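PDB 6A4D: oligoribonuclease from Colwellia psychrerythraea, which probably cleaves very short RNA oligonucleotides into mononucleotides, acting as a dimeric exoribonuclease of the RNase H-like clan. Local coordinates for residues 99-102 with 103-106; 34-37 with 38-42. The protein carries 1 engineered substitution. All coordinates share one frame; numbering follows the deposited sequence.

Contact 1: 99-102 with 103-106; sequences WVPQ and GKSP
In the connection leading from helix 85-99 to strand 107-109, Pro101 and Lys104 meet across a tight bend whose central residues, Gln102 and Gly103, have backbone angles close to those of a type II turn. Lys104 folds back over this bend. Its CG, anti to the carbonyl carbon (chi1 -54°), lies 3.6 Å from Pro101 CB and 3.2 Å from Pro101 O. Beyond CG the lysine chain bends twice and leaves the turn, so that NZ forms a long, weak ion pair with Asp8. CG2 of Val100 reaches Lys104 CB at 4.1 Å; this methyl also borders Ser105 CB. The loop carries the chain from this helix into the sheet of the RNase H-like exonuclease fold, and a water closes the backbone here: it donates to Pro101 O at 2.9 Å and accepts from Ser105 N at 3.1 Å. Gln102, bent at its second torsion, curls its amide back beside Gly103, where NE2 is taken by Asp128 O, while the backbone of Gly103 bonds to His129. Ser105 OG donates to Pro106 O (2.8 Å) in the carbonyl plane, on a lone pair. The same hydroxyl is gripped by the backbone N of Ile12, which ties the end of the loop to strand 11-18.

Contact 2: 34-37 with 38-42; sequences IITD and SELNI
The carboxylate of Asp37 is held by Asn41 through both oxygens. Asn41 ND2 donates to OD2 of Asp37 at 2.8 Å, entering on the syn lone pair and keeping the acceptor close to its own amide plane, although amide and carboxylate planes stand 70° apart. Asn41 N meets Asp37 OD1 at 2.8 Å from above the carboxylate plane, and Glu39 N adds a weak bond to the same oxygen. Asp37 can reach all three because its CG sits between the backbone N and the carbonyl carbon (chi1 60°), which swings the carboxylate back over the turn. With an alanine here both oxygens are gone, and Asn41 would probably lose the acceptors of its backbone N and ND2, leaving its amide able to turn. Two backbone bonds close the bend: Asp37 N to Asn41 O (2.9 Å) and Leu40 N to Asp37 O (3.0 Å). Asp37 O also accepts from Thr36 OG1 at 2.9 Å, the two donors coming from opposite faces of its plane, and the threonine hydroxyl is further bonded to Trp13 NE1. Outward along the strands, Thr36 and Ile42 form a non-hydrogen-bonded antiparallel pair, and CG2 of Ile34 touches CG2 of Ile42 at 3.9 Å. Helix 163-180 packs on Ile34 and Thr36, while Ser38 O accepts a bond from Trp147 NE1 of the second subunit. A type I turn from Asp37 to Leu40 whose last residue, Leu40, has positive phi (73°) is the signature of a 3:5 beta hairpin with a G1 bulge, here joining strand 28-36 to strand 42-50, at one edge of the sheet within this chain.

How the contacts relate
Contact 2 comes first along the chain, and contact 1 follows after strand 42-50 and the helices beyond it; their centres lie about 13 Å apart. They touch where CB of Trp99, at the start of contact 1, packs on CG2 of Ile35 at 3.8 Å, so the chain leaving helix 85-99 rests on the strand that runs into the hairpin. Both also border the second subunit, whose Arg146 packs against Pro106 of contact 1 and Ser38 of contact 2. Neither lines the nucleotide pocket: the side chains of Gln102 and Leu40 lie about 9 Å and about 11 Å, respectively, from bound thymidine 5'-(4-nitrophenyl phosphate) molecules.

Contact 1: 99-102 with 103-106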
loop_
_atom_site.group_PDB
_atom_site.type_symbol
_atom_site.label_atom_id
_atom_site.label_comp_id
_atom_site.label_asym_id
_atom_site.label_seq_id
_atom_site.Cartn_x
_atom_site.Cartn_y
_atom_site.Cartn_z
ATOM N N TRP A 99 -20.839 7.309 -7.091
ATOM C CA TRP A 99 -20.209 8.451 -6.427
ATOM C C TRP A 99 -18.936 8.949 -7.036
ATOM O O TRP A 99 -18.603 10.150 -6.815
ATOM C CB TRP A 99 -20.032 8.170 -4.956
ATOM C CG TRP A 99 -21.298 8.126 -4.297
ATOM C CD1 TRP A 99 -22.104 7.028 -4.110
ATOM C CD2 TRP A 99 -22.005 9.238 -3.780
ATOM N NE1 TRP A 99 -23.253 7.391 -3.456
ATOM C CE2 TRP A 99 -23.228 8.748 -3.252
ATOM C CE3 TRP A 99 -21.734 10.607 -3.711
ATOM C CZ2 TRP A 99 -24.172 9.579 -2.658
ATOM C CZ3 TRP A 99 -22.687 11.449 -3.105
ATOM C CH2 TRP A 99 -23.890 10.926 -2.594
ATOM N N VAL A 100 -18.194 8.094 -7.768
ATOM C CA VAL A 100 -16.939 8.569 -8.358
ATOM C C VAL A 100 -16.572 7.902 -9.660
ATOM O O VAL A 100 -16.812 6.710 -9.850
ATOM C CB VAL A 100 -15.797 8.549 -7.274
ATOM C CG1 VAL A 100 -15.669 7.201 -6.620
ATOM C CG2 VAL A 100 -14.458 9.042 -7.817
ATOM N N PRO A 101 -16.034 8.677 -10.601
ATOM C CA PRO A 101 -15.638 8.073 -11.883
ATOM C C PRO A 101 -14.538 7.017 -11.742
ATOM O O PRO A 101 -13.735 7.115 -10.822
ATOM C CB PRO A 101 -15.069 9.248 -12.706
ATOM C CG PRO A 101 -15.533 10.478 -12.041
ATOM C CD PRO A 101 -15.987 10.160 -10.633
ATOM N N GLN A 102 -14.517 6.067 -12.686
ATOM C CA GLN A 102 -13.624 4.974 -12.733
ATOM C C GLN A 102 -12.185 5.498 -12.818
ATOM O O GLN A 102 -11.919 6.524 -13.431
ATOM C CB GLN A 102 -14.028 4.102 -13.951
ATOM C CG GLN A 102 -13.313 2.766 -14.190
ATOM C CD GLN A 102 -11.887 3.006 -14.586
ATOM O OE1 GLN A 102 -11.614 3.819 -15.471
ATOM N NE2 GLN A 102 -10.958 2.341 -13.922
ATOM N N GLY A 103 -11.248 4.811 -12.173
ATOM C CA GLY A 103 -9.843 5.149 -12.298
ATOM C C GLY A 103 -9.359 6.386 -11.571
ATOM O O GLY A 103 -8.220 6.754 -11.757
ATOM N N LYS A 104 -10.208 7.033 -10.782
ATOM C CA LYS A 104 -9.877 8.309 -10.135
ATOM C C LYS A 104 -9.442 8.213 -8.676
ATOM O O LYS A 104 -8.436 8.741 -8.308
ATOM C CB LYS A 104 -11.092 9.222 -10.137
ATOM C CG LYS A 104 -11.699 9.424 -11.507
ATOM C CD LYS A 104 -10.728 9.952 -12.540
ATOM C CE LYS A 104 -10.353 11.383 -12.273
ATOM N NZ LYS A 104 -9.732 11.937 -13.509
ATOM N N SER A 105 -10.224 7.519 -7.862
ATOM C CA SER A 105 -9.952 7.439 -6.456
ATOM C C SER A 105 -8.906 6.349 -6.161
ATOM O O SER A 105 -9.085 5.204 -6.586
ATOM C CB SER A 105 -11.231 7.129 -5.705
ATOM O OG SER A 105 -11.005 7.197 -4.308
ATOM N N PRO A 106 -7.834 6.704 -5.445
ATOM C CA PRO A 106 -7.119 5.621 -4.789
ATOM C C PRO A 106 -8.027 4.924 -3.761
ATOM O O PRO A 106 -9.079 5.397 -3.461
ATOM C CB PRO A 106 -5.961 6.314 -4.086
ATOM C CG PRO A 106 -6.506 7.693 -3.753
ATOM C CD PRO A 106 -7.442 8.029 -4.915
HETATM O O HOH W 1 -12.499 5.618 -8.731
#

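Contact 2: 34-37 with 38-42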
loop_
_atom_site.group_PDB
_atom_site.type_symbol
_atom_site.label_atom_id
_atom_site.label_comp_id
_atom_site.label_asym_id
_atom_site.label_seq_id
_atom_site.Cartn_x
_atom_site.Cartn_y
_atom_site.Cartn_z
ATOM N N ILE A 34 -17.059 3.984 2.680
ATOM C CA ILE A 34 -17.514 5.373 2.844
ATOM C C ILE A 34 -16.901 6.202 1.731
ATOM O O ILE A 34 -15.749 6.037 1.365
ATOM C CB ILE A 34 -17.151 5.894 4.239
ATOM C CG1 ILE A 34 -18.035 5.175 5.244
ATOM C CG2 ILE A 34 -17.293 7.416 4.323
ATOM C CD1 ILE A 34 -17.947 5.637 6.673
ATOM N N ILE A 35 -17.701 7.084 1.174
ATOM C CA ILE A 35 -17.258 8.056 0.205
ATOM C C ILE A 35 -17.144 9.407 0.898
ATOM O O ILE A 35 -18.065 9.797 1.600
ATOM C CB ILE A 35 -18.304 8.192 -0.899
ATOM C CG1 ILE A 35 -18.615 6.805 -1.505
ATOM C CG2 ILE A 35 -17.832 9.171 -1.962
ATOM C CD1 ILE A 35 -17.570 6.320 -2.491
ATOM N N THR A 36 -16.028 10.106 0.706
ATOM C CA THR A 36 -15.836 11.491 1.215
ATOM C C THR A 36 -15.497 12.338 0.047
ATOM O O THR A 36 -15.123 11.819 -0.988
ATOM C CB THR A 36 -14.658 11.670 2.168
ATOM O OG1 THR A 36 -13.448 11.421 1.473
ATOM C CG2 THR A 36 -14.718 10.786 3.331
ATOM N N ASP A 37 -15.610 13.656 0.188
ATOM C CA ASP A 37 -15.050 14.536 -0.847
ATOM C C ASP A 37 -13.544 14.661 -0.597
ATOM O O ASP A 37 -12.983 14.118 0.394
ATOM C CB ASP A 37 -15.725 15.934 -0.852
ATOM C CG ASP A 37 -15.579 16.696 0.475
ATOM O OD1 ASP A 37 -14.662 16.357 1.298
ATOM O OD2 ASP A 37 -16.390 17.640 0.701
ATOM N N SER A 38 -12.885 15.427 -1.442
ATOM C CA SER A 38 -11.439 15.588 -1.300
ATOM C C SER A 38 -11.051 16.325 -0.011
ATOM O O SER A 38 -9.892 16.266 0.395
ATOM C CB SER A 38 -10.864 16.283 -2.515
ATOM O OG SER A 38 -11.318 17.603 -2.526
ATOM N N GLU A 39 -12.011 17.012 0.623
ATOM C CA GLU A 39 -11.762 17.745 1.861
ATOM C C GLU A 39 -12.230 16.951 3.072
ATOM O O GLU A 39 -12.319 17.480 4.148
ATOM C CB GLU A 39 -12.393 19.176 1.783
ATOM C CG GLU A 39 -11.826 20.077 0.660
ATOM C CD GLU A 39 -12.073 21.598 0.854
ATOM O OE1 GLU A 39 -12.936 21.997 1.665
ATOM O OE2 GLU A 39 -11.403 22.444 0.211
ATOM N N LEU A 40 -12.487 15.662 2.879
ATOM C CA LEU A 40 -12.809 14.652 3.911
ATOM C C LEU A 40 -14.191 14.727 4.536
ATOM O O LEU A 40 -14.452 14.108 5.559
ATOM C CB LEU A 40 -11.736 14.595 4.996
ATOM C CG LEU A 40 -10.299 14.443 4.526
ATOM C CD1 LEU A 40 -9.414 14.323 5.772
ATOM C CD2 LEU A 40 -10.126 13.275 3.575
ATOM N N ASN A 41 -15.094 15.441 3.908
ATOM C CA ASN A 41 -16.497 15.467 4.356
ATOM C C ASN A 41 -17.171 14.225 3.859
ATOM O O ASN A 41 -17.132 13.951 2.661
ATOM C CB ASN A 41 -17.251 16.663 3.745
ATOM C CG ASN A 41 -16.672 17.968 4.183
ATOM O OD1 ASN A 41 -16.469 18.160 5.355
ATOM N ND2 ASN A 41 -16.318 18.827 3.232
ATOM N N ILE A 42 -17.825 13.514 4.754
ATOM C CA ILE A 42 -18.463 12.254 4.411
ATOM C C ILE A 42 -19.657 12.512 3.499
ATOM O O ILE A 42 -20.531 13.197 3.912
ATOM C CB ILE A 42 -18.846 11.503 5.708
ATOM C CG1 ILE A 42 -17.561 11.018 6.369
ATOM C CG2 ILE A 42 -19.730 10.295 5.418
ATOM C CD1 ILE A 42 -17.714 10.468 7.764
#